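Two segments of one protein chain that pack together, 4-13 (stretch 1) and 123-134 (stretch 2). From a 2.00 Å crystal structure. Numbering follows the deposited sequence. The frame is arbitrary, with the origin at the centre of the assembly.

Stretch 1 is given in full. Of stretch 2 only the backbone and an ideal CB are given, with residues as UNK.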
# COMPACT_ATOMS: atom_id res chain seq x y z
N GLU A 4 -30.31 -13.00 -20.86
CA GLU A 4 -30.38 -13.37 -19.45
C GLU A 4 -30.54 -12.13 -18.54
O GLU A 4 -29.98 -11.07 -18.80
CB GLU A 4 -29.07 -14.15 -19.18
CG GLU A 4 -28.72 -14.66 -17.80
CD GLU A 4 -27.36 -15.41 -17.79
OE1 GLU A 4 -26.31 -14.82 -18.18
OE2 GLU A 4 -27.33 -16.57 -17.35
N ALA A 5 -31.36 -12.25 -17.50
CA ALA A 5 -31.51 -11.20 -16.51
C ALA A 5 -30.52 -11.55 -15.38
O ALA A 5 -30.03 -12.69 -15.32
CB ALA A 5 -32.96 -11.13 -16.00
N PRO A 6 -30.19 -10.57 -14.52
CA PRO A 6 -29.36 -10.95 -13.40
C PRO A 6 -30.16 -11.84 -12.45
O PRO A 6 -31.35 -11.67 -12.30
CB PRO A 6 -29.02 -9.59 -12.75
CG PRO A 6 -30.13 -8.72 -13.11
CD PRO A 6 -30.52 -9.14 -14.49
N HIS A 7 -29.49 -12.80 -11.83
CA HIS A 7 -30.16 -13.70 -10.90
C HIS A 7 -29.15 -14.34 -9.98
O HIS A 7 -27.95 -14.33 -10.27
CB HIS A 7 -30.90 -14.77 -11.70
CG HIS A 7 -30.00 -15.57 -12.57
ND1 HIS A 7 -29.60 -15.13 -13.82
CD2 HIS A 7 -29.37 -16.75 -12.36
CE1 HIS A 7 -28.76 -16.01 -14.33
NE2 HIS A 7 -28.60 -17.00 -13.46
N LEU A 8 -29.65 -14.88 -8.87
CA LEU A 8 -28.86 -15.66 -7.94
C LEU A 8 -29.03 -17.12 -8.36
O LEU A 8 -30.09 -17.53 -8.81
CB LEU A 8 -29.35 -15.48 -6.51
CG LEU A 8 -29.20 -14.07 -5.89
CD1 LEU A 8 -29.90 -14.01 -4.57
CD2 LEU A 8 -27.74 -13.69 -5.75
N THR A 9 -27.98 -17.91 -8.18
CA THR A 9 -28.00 -19.33 -8.52
C THR A 9 -28.62 -20.21 -7.43
O THR A 9 -28.68 -21.42 -7.60
CB THR A 9 -26.61 -19.81 -8.83
OG1 THR A 9 -25.79 -19.68 -7.67
CG2 THR A 9 -26.03 -19.02 -10.00
N PHE A 10 -29.08 -19.60 -6.33
CA PHE A 10 -29.68 -20.29 -5.22
C PHE A 10 -30.84 -19.42 -4.70
O PHE A 10 -30.98 -18.26 -5.06
CB PHE A 10 -28.63 -20.55 -4.13
CG PHE A 10 -28.08 -19.27 -3.49
CD1 PHE A 10 -27.10 -18.54 -4.11
CD2 PHE A 10 -28.54 -18.84 -2.25
CE1 PHE A 10 -26.60 -17.39 -3.52
CE2 PHE A 10 -28.05 -17.69 -1.66
CZ PHE A 10 -27.09 -16.96 -2.30
N ASP A 11 -31.62 -20.00 -3.80
CA ASP A 11 -32.75 -19.38 -3.21
C ASP A 11 -32.38 -18.76 -1.85
O ASP A 11 -31.92 -19.49 -0.98
CB ASP A 11 -33.83 -20.47 -3.04
CG ASP A 11 -35.11 -19.95 -2.42
OD1 ASP A 11 -35.33 -18.73 -2.29
OD2 ASP A 11 -35.93 -20.81 -2.07
N LEU A 12 -32.57 -17.44 -1.70
CA LEU A 12 -32.32 -16.72 -0.43
C LEU A 12 -33.22 -17.20 0.72
O LEU A 12 -32.80 -17.14 1.88
CB LEU A 12 -32.49 -15.20 -0.58
CG LEU A 12 -31.47 -14.42 -1.40
CD1 LEU A 12 -31.95 -12.96 -1.69
CD2 LEU A 12 -30.14 -14.45 -0.70
N ASP A 13 -34.41 -17.71 0.39
CA ASP A 13 -35.36 -18.22 1.36
C ASP A 13 -35.02 -19.60 1.88
O ASP A 13 -35.74 -20.10 2.73
CB ASP A 13 -36.79 -18.23 0.79
CG ASP A 13 -37.32 -16.84 0.47
OD1 ASP A 13 -36.71 -15.84 0.89
OD2 ASP A 13 -38.36 -16.75 -0.21
N UNK A 123 -23.82 -3.18 -10.72
CA UNK A 123 -24.61 -2.34 -9.83
C UNK A 123 -26.11 -2.68 -9.96
O UNK A 123 -26.79 -2.83 -8.95
CB UNK A 123 -24.36 -0.86 -10.14
N UNK A 124 -26.59 -2.84 -11.19
CA UNK A 124 -27.96 -3.27 -11.47
C UNK A 124 -28.33 -4.63 -10.88
O UNK A 124 -29.43 -4.77 -10.35
CB UNK A 124 -28.17 -3.31 -12.98
N UNK A 125 -27.41 -5.61 -10.93
CA UNK A 125 -27.61 -6.95 -10.39
C UNK A 125 -27.76 -6.93 -8.88
O UNK A 125 -28.64 -7.60 -8.36
CB UNK A 125 -26.45 -7.86 -10.78
N UNK A 126 -26.90 -6.17 -8.20
CA UNK A 126 -26.92 -6.02 -6.74
C UNK A 126 -28.20 -5.30 -6.31
O UNK A 126 -28.83 -5.67 -5.30
CB UNK A 126 -25.69 -5.25 -6.26
N UNK A 127 -28.55 -4.27 -7.07
CA UNK A 127 -29.73 -3.44 -6.82
C UNK A 127 -31.05 -4.15 -7.03
O UNK A 127 -32.00 -3.88 -6.30
CB UNK A 127 -29.69 -2.21 -7.72
N UNK A 128 -31.13 -5.03 -8.02
CA UNK A 128 -32.34 -5.80 -8.26
C UNK A 128 -32.51 -7.04 -7.35
O UNK A 128 -33.63 -7.32 -6.91
CB UNK A 128 -32.35 -6.24 -9.72
N UNK A 129 -31.40 -7.71 -7.03
CA UNK A 129 -31.44 -8.97 -6.28
C UNK A 129 -31.11 -8.95 -4.79
O UNK A 129 -31.57 -9.83 -4.06
CB UNK A 129 -30.47 -9.95 -6.95
N UNK A 130 -30.28 -8.02 -4.35
CA UNK A 130 -29.83 -8.03 -2.94
C UNK A 130 -30.36 -6.87 -2.13
O UNK A 130 -30.87 -7.08 -1.04
CB UNK A 130 -28.30 -8.01 -2.88
N UNK A 131 -30.31 -5.66 -2.68
CA UNK A 131 -30.79 -4.48 -1.97
C UNK A 131 -32.23 -4.52 -1.49
O UNK A 131 -32.49 -4.08 -0.38
CB UNK A 131 -30.62 -3.26 -2.88
N UNK A 132 -33.16 -5.06 -2.32
CA UNK A 132 -34.56 -5.08 -1.86
C UNK A 132 -34.87 -5.99 -0.63
O UNK A 132 -35.86 -5.74 0.06
CB UNK A 132 -35.44 -5.53 -3.03
N UNK A 133 -34.00 -6.95 -0.33
CA UNK A 133 -34.20 -7.84 0.79
C UNK A 133 -33.44 -7.45 2.07
O UNK A 133 -33.51 -8.20 3.06
CB UNK A 133 -33.79 -9.25 0.37
N UNK A 134 -32.75 -6.30 2.08
CA UNK A 134 -32.03 -5.87 3.28
C UNK A 134 -32.40 -4.46 3.74
O UNK A 134 -32.77 -3.61 2.96
CB UNK A 134 -30.52 -5.94 3.02

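Position 123 has helical angles (-62/-45), and its ideal CB has nothing of stretch 1 within 5.5 Å, so almost any helix-compatible residue would suit. It is Ala123.

At 124 CA-to-CB runs sideways and the ideal CB again lacks neighbours, but a side chain of a few atoms could extend to the ring of Pro6. Polar or apolar groups would serve. Asp124, chi1 t, brings OD2 to 4.0 Å from Pro6 CG.

Position 125 is tighter: its CA lies 5.3 Å from Pro6 CA, and its ideal CB is already 3.7 Å from Pro6 CB. A small residue fits such close backbones, although the sideways CA-to-CB leaves larger ones possible. Ala125 makes that contact, CB to Pro6 CB at 3.7 Å.

At 126 CA-to-CB points away and at 127 the side chain is out of reach, so stretch 1 constrains neither. They are Ile126 and Ser127; Ser127 OG turns back on its own helix, donating to Ala123 O at 2.7 Å.

Position 128 points toward stretch 1, with the ideal CB 4.7 Å from Pro6 CG. A long chain, such as Lys, Arg, Gln or Met, could run along the proline toward Ala5. Arg128 does so: Pro6 CD lies over one face of its guanidinium, 3.6 Å from NH1, and Ala5 CB is 3.9 Å from NH2. NH1 also forms a salt bridge with Asp124 OD2 at 3.1 Å, one turn back along the helix.

Position 129 also points toward stretch 1. Its ideal CB is 4.4 Å from Leu8 CG and 5.5 Å from His7 CA, facing the extended Pro6-Leu8 backbone; Leu, Ile or Met would suit. Leu129 (m, t) places CD1 3.3 Å from both Pro6 C and His7 N, and 3.8 Å from Pro6 CB, while its CB keeps 4.4 Å from Leu8 CG. Its O lies 3.9 Å from Leu12 CD1.

At 130 the bond is sideways, yet the Leu8 methyls invite a longer apolar chain. Leu130 CD2 lies 4.1 Å from Leu8 CD2.

Positions 131 and 132 are out of reach, so stretch 1 leaves both free; phi of -66° at 132 also admits proline. They are Leu131 and Pro132.

Position 133 points toward stretch 1, its ideal CB 4.6 Å from Leu12 CD1, suiting Val, Ile, Leu or another apolar residue. Val133 sets CG2 3.9 Å from Leu12 CD1.

Position 134 (-126/149) is out of reach, so stretch 1 sets no preference; it is Val134. No hydrogen bond crosses between the stretches; packing alone joins them here.

Stretch 2 (123-134) ADAISRLLLPVV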
# COMPACT_ATOMS: atom_id res chain seq x y z
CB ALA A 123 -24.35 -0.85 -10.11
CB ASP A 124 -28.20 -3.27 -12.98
CG ASP A 124 -29.59 -3.70 -13.35
OD1 ASP A 124 -30.55 -2.96 -13.08
OD2 ASP A 124 -29.72 -4.80 -13.89
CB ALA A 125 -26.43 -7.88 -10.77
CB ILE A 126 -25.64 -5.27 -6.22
CG1 ILE A 126 -24.39 -6.14 -6.44
CG2 ILE A 126 -25.77 -4.89 -4.75
CD1 ILE A 126 -23.07 -5.37 -6.37
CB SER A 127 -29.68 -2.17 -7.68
OG SER A 127 -28.50 -1.43 -7.40
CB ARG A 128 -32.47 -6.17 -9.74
CG ARG A 128 -32.89 -4.98 -10.57
CD ARG A 128 -32.65 -5.14 -12.05
NE ARG A 128 -33.34 -6.30 -12.63
CZ ARG A 128 -33.21 -6.71 -13.90
NH1 ARG A 128 -32.40 -6.07 -14.74
NH2 ARG A 128 -33.88 -7.78 -14.34
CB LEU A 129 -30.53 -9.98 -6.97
CG LEU A 129 -31.08 -10.35 -8.36
CD1 LEU A 129 -30.02 -10.72 -9.31
CD2 LEU A 129 -32.14 -11.45 -8.19
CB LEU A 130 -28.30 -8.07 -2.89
CG LEU A 130 -27.59 -9.22 -3.61
CD1 LEU A 130 -26.06 -9.06 -3.41
CD2 LEU A 130 -28.01 -10.60 -3.11
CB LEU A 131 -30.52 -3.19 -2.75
CG LEU A 131 -29.06 -2.87 -3.04
CD1 LEU A 131 -29.00 -1.45 -3.59
CD2 LEU A 131 -28.20 -3.02 -1.80
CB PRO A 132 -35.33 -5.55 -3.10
CG PRO A 132 -34.40 -5.27 -4.26
CD PRO A 132 -33.06 -5.61 -3.68
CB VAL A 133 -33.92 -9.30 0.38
CG1 VAL A 133 -34.69 -9.59 -0.88
CG2 VAL A 133 -32.42 -9.58 0.17
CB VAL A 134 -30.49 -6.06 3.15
CG1 VAL A 134 -30.18 -7.54 2.85
CG2 VAL A 134 -29.90 -5.13 2.07
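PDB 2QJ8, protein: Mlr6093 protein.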